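Local coordinates for protein oxidase/hydroxylase (Streptomyces hygroscopicus subsp. hygroscopicus, PDB 4XCB) that binds nickel, 2-oxoglutarate and hygromycin B together in a double-stranded beta-helix and probably acts as a 2-oxoglutarate-dependent dioxygenase, at residues A[142-147]-A[154-159]. Residues are numbered along the deposited sequence; the frame is centred on the assembly and turned at random.
Sequences LVYLSD and GSFCYV. With AKG (2-oxoglutaric acid), chain F.
Phe156 meets Tyr144 and Leu142 around the C5 carboxylate end of 2-oxoglutarate, where the two sheets of the double-stranded beta-helix face each other. Along 154-159, the carbonyl O of Gly154 takes a weak hydrogen bond from NH2 of Arg220, which is also bonded to the cosubstrate. Phe156 alone reaches across. A chi1 of -179°, which sets CG beside the carbonyl carbon and opposite the amide nitrogen, turns the ring inward between the sheets; CD2 lies 3.7 Å from Tyr144 OH, which approaches the ring obliquely. On the same side of the ring, CE2 lies 4.3 Å from Leu142 CD1, a loose apolar touch. Beyond it, Cys157 and Tyr158 pack on strand 190-193, and Val159 touches Tyr13 of the second subunit.

The cosubstrate joins the two segments. Tyr144 OH donates a 2.6 Å hydrogen bond to AKG O3, which lies at the edge of the tyrosine ring, near its plane. Leu142 CD1 lies 3.8 Å from AKG C4, and this methylene sits at the edge of the Phe156 ring. Tyr144 contributes, with Tyr92 and Arg220, to the hydrogen bonding of 2-oxoglutarate, while Leu142 and Phe156 form part of its apolar lining, a division suited to a carboxylate on an aliphatic chain.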
ATOM      1  N   LEU A 142      21.989   1.833 -16.437  1.00 12.50           N
ATOM      2  CA  LEU A 142      22.652   2.749 -17.342  1.00 11.91           C
ATOM      3  C   LEU A 142      24.153   2.677 -17.106  1.00 14.56           C
ATOM      4  O   LEU A 142      24.637   3.005 -16.021  1.00 15.84           O
ATOM      5  CB  LEU A 142      22.159   4.190 -17.137  1.00 12.90           C
ATOM      6  CG  LEU A 142      20.658   4.464 -17.126  1.00 14.37           C
ATOM      7  CD1 LEU A 142      20.391   5.915 -16.803  1.00 16.63           C
ATOM      8  CD2 LEU A 142      20.049   4.150 -18.454  1.00 18.52           C
ATOM      9  N   VAL A 143      24.877   2.238 -18.126  1.00 15.08           N
ATOM     10  CA  VAL A 143      26.324   2.194 -18.088  1.00 13.83           C
ATOM     11  C   VAL A 143      26.880   3.414 -18.824  1.00 13.54           C
ATOM     12  O   VAL A 143      26.844   3.499 -20.061  1.00 14.36           O
ATOM     13  CB  VAL A 143      26.870   0.898 -18.732  1.00 12.85           C
ATOM     14  CG1 VAL A 143      28.397   0.873 -18.603  1.00 12.77           C
ATOM     15  CG2 VAL A 143      26.215  -0.339 -18.106  1.00 15.28           C
ATOM     16  N   TYR A 144      27.395   4.372 -18.066  1.00 13.63           N
ATOM     17  CA  TYR A 144      27.904   5.582 -18.691  1.00 14.78           C
ATOM     18  C   TYR A 144      29.304   5.364 -19.228  1.00 13.30           C
ATOM     19  O   TYR A 144      30.143   4.736 -18.578  1.00 14.71           O
ATOM     20  CB  TYR A 144      27.882   6.748 -17.703  1.00 12.31           C
ATOM     21  CG  TYR A 144      26.490   7.257 -17.429  1.00 16.05           C
ATOM     22  CD1 TYR A 144      25.757   6.776 -16.348  1.00 14.71           C
ATOM     23  CD2 TYR A 144      25.892   8.191 -18.275  1.00 17.47           C
ATOM     24  CE1 TYR A 144      24.471   7.232 -16.100  1.00 16.13           C
ATOM     25  CE2 TYR A 144      24.597   8.649 -18.035  1.00 17.99           C
ATOM     26  CZ  TYR A 144      23.898   8.166 -16.948  1.00 18.85           C
ATOM     27  OH  TYR A 144      22.618   8.627 -16.702  1.00 17.17           O
ATOM     28  N   LEU A 145      29.544   5.878 -20.425  1.00 14.77           N
ATOM     29  CA  LEU A 145      30.815   5.676 -21.101  1.00 13.07           C
ATOM     30  C   LEU A 145      31.481   7.013 -21.360  1.00 15.24           C
ATOM     31  O   LEU A 145      32.392   7.108 -22.180  1.00 17.38           O
ATOM     32  CB  LEU A 145      30.618   4.927 -22.422  1.00 15.36           C
ATOM     33  CG  LEU A 145      30.000   3.530 -22.348  1.00 14.11           C
ATOM     34  CD1 LEU A 145      29.863   2.916 -23.744  1.00 16.32           C
ATOM     35  CD2 LEU A 145      30.808   2.637 -21.425  1.00 15.23           C
ATOM     36  N   SER A 146      31.005   8.052 -20.673  1.00 16.96           N
ATOM     37  CA  SER A 146      31.685   9.344 -20.673  1.00 16.67           C
ATOM     38  C   SER A 146      31.425  10.038 -19.343  1.00 18.54           C
ATOM     39  O   SER A 146      30.522   9.653 -18.606  1.00 17.20           O
ATOM     40  CB  SER A 146      31.229  10.215 -21.845  1.00 17.08           C
ATOM     41  OG  SER A 146      29.847  10.526 -21.781  1.00 19.78           O
ATOM     42  N   ASP A 147      32.235  11.045 -19.037  1.00 17.56           N
ATOM     43  CA  ASP A 147      32.087  11.803 -17.806  1.00 15.47           C
ATOM     44  C   ASP A 147      31.021  12.865 -17.975  1.00 15.19           C
ATOM     45  O   ASP A 147      30.993  13.576 -18.983  1.00 17.66           O
ATOM     46  CB  ASP A 147      33.396  12.475 -17.406  1.00 15.41           C
ATOM     47  CG  ASP A 147      34.458  11.494 -16.964  1.00 21.99           C
ATOM     48  OD1 ASP A 147      35.613  11.941 -16.790  1.00 26.54           O
ATOM     49  OD2 ASP A 147      34.164  10.296 -16.782  1.00 23.30           O
ATOM     50  N   GLY A 154      24.869  17.836 -19.740  1.00 19.88           N
ATOM     51  CA  GLY A 154      23.622  17.119 -19.935  1.00 18.79           C
ATOM     52  C   GLY A 154      23.416  16.108 -18.827  1.00 15.25           C
ATOM     53  O   GLY A 154      23.092  14.939 -19.072  1.00 15.75           O
ATOM     54  N   SER A 155      23.596  16.542 -17.588  1.00 18.08           N
ATOM     55  CA  SER A 155      23.471  15.618 -16.474  1.00 18.64           C
ATOM     56  C   SER A 155      22.077  15.030 -16.389  1.00 16.81           C
ATOM     57  O   SER A 155      21.083  15.695 -16.677  1.00 14.44           O
ATOM     58  CB  SER A 155      23.822  16.297 -15.151  1.00 15.81           C
ATOM     59  OG  SER A 155      22.958  17.393 -14.889  1.00 20.29           O
ATOM     60  N   PHE A 156      22.041  13.760 -16.020  1.00 14.41           N
ATOM     61  CA  PHE A 156      20.829  13.101 -15.572  1.00 15.88           C
ATOM     62  C   PHE A 156      20.163  13.980 -14.518  1.00 14.42           C
ATOM     63  O   PHE A 156      20.846  14.571 -13.674  1.00 16.59           O
ATOM     64  CB  PHE A 156      21.189  11.724 -15.018  1.00 13.46           C
ATOM     65  CG  PHE A 156      20.021  10.916 -14.542  1.00 13.75           C
ATOM     66  CD1 PHE A 156      19.542  11.066 -13.252  1.00 12.86           C
ATOM     67  CD2 PHE A 156      19.446   9.969 -15.366  1.00 14.34           C
ATOM     68  CE1 PHE A 156      18.486  10.309 -12.805  1.00 13.82           C
ATOM     69  CE2 PHE A 156      18.389   9.198 -14.925  1.00 15.49           C
ATOM     70  CZ  PHE A 156      17.909   9.371 -13.647  1.00 12.63           C
ATOM     71  N   CYS A 157      18.846  14.101 -14.593  1.00 13.58           N
ATOM     72  CA  CYS A 157      18.105  14.788 -13.545  1.00 14.33           C
ATOM     73  C   CYS A 157      16.806  14.060 -13.254  1.00 13.11           C
ATOM     74  O   CYS A 157      16.293  13.312 -14.088  1.00 14.62           O
ATOM     75  CB  CYS A 157      17.833  16.256 -13.916  1.00 15.84           C
ATOM     76  SG  CYS A 157      16.997  16.574 -15.459  1.00 18.41           S
ATOM     77  N   TYR A 158      16.274  14.298 -12.067  1.00 14.64           N
ATOM     78  CA  TYR A 158      15.097  13.581 -11.610  1.00 12.25           C
ATOM     79  C   TYR A 158      14.282  14.439 -10.651  1.00 14.15           C
ATOM     80  O   TYR A 158      14.814  15.336  -9.973  1.00 13.71           O
ATOM     81  CB  TYR A 158      15.498  12.273 -10.914  1.00 15.55           C
ATOM     82  CG  TYR A 158      16.275  12.527  -9.653  1.00 14.45           C
ATOM     83  CD1 TYR A 158      17.627  12.865  -9.707  1.00 13.88           C
ATOM     84  CD2 TYR A 158      15.655  12.506  -8.407  1.00 13.11           C
ATOM     85  CE1 TYR A 158      18.340  13.139  -8.565  1.00 16.16           C
ATOM     86  CE2 TYR A 158      16.368  12.774  -7.253  1.00 16.47           C
ATOM     87  CZ  TYR A 158      17.712  13.094  -7.342  1.00 17.40           C
ATOM     88  OH  TYR A 158      18.440  13.367  -6.212  1.00 21.34           O
ATOM     89  N   VAL A 159      12.991  14.160 -10.584  1.00 15.29           N
ATOM     90  CA  VAL A 159      12.140  14.833  -9.611  1.00 13.18           C
ATOM     91  C   VAL A 159      12.126  14.021  -8.323  1.00 13.56           C
ATOM     92  O   VAL A 159      11.731  12.857  -8.325  1.00 14.49           O
ATOM     93  CB  VAL A 159      10.730  15.034 -10.175  1.00 13.15           C
ATOM     94  CG1 VAL A 159       9.775  15.622  -9.110  1.00 13.82           C
ATOM     95  CG2 VAL A 159      10.801  15.881 -11.448  1.00 16.58           C
TER
HETATM   96  C1  AKG F 302      16.494   6.934 -21.004  1.00 19.85           C
HETATM   97  O1  AKG F 302      15.276   6.624 -20.811  1.00 19.42           O
HETATM   98  O2  AKG F 302      17.126   6.482 -22.006  1.00 19.76           O
HETATM   99  C2  AKG F 302      17.195   7.840 -20.029  1.00 19.31           C
HETATM  100  O5  AKG F 302      16.588   8.155 -19.021  1.00 17.46           O
HETATM  101  C3  AKG F 302      18.588   8.362 -20.341  1.00 17.11           C
HETATM  102  C4  AKG F 302      19.356   8.810 -19.120  1.00 18.53           C
HETATM  103  C5  AKG F 302      20.604   9.568 -19.546  1.00 17.82           C
HETATM  104  O3  AKG F 302      21.457   9.910 -18.680  1.00 19.47           O
HETATM  105  O4  AKG F 302      20.777   9.845 -20.764  1.00 19.23           O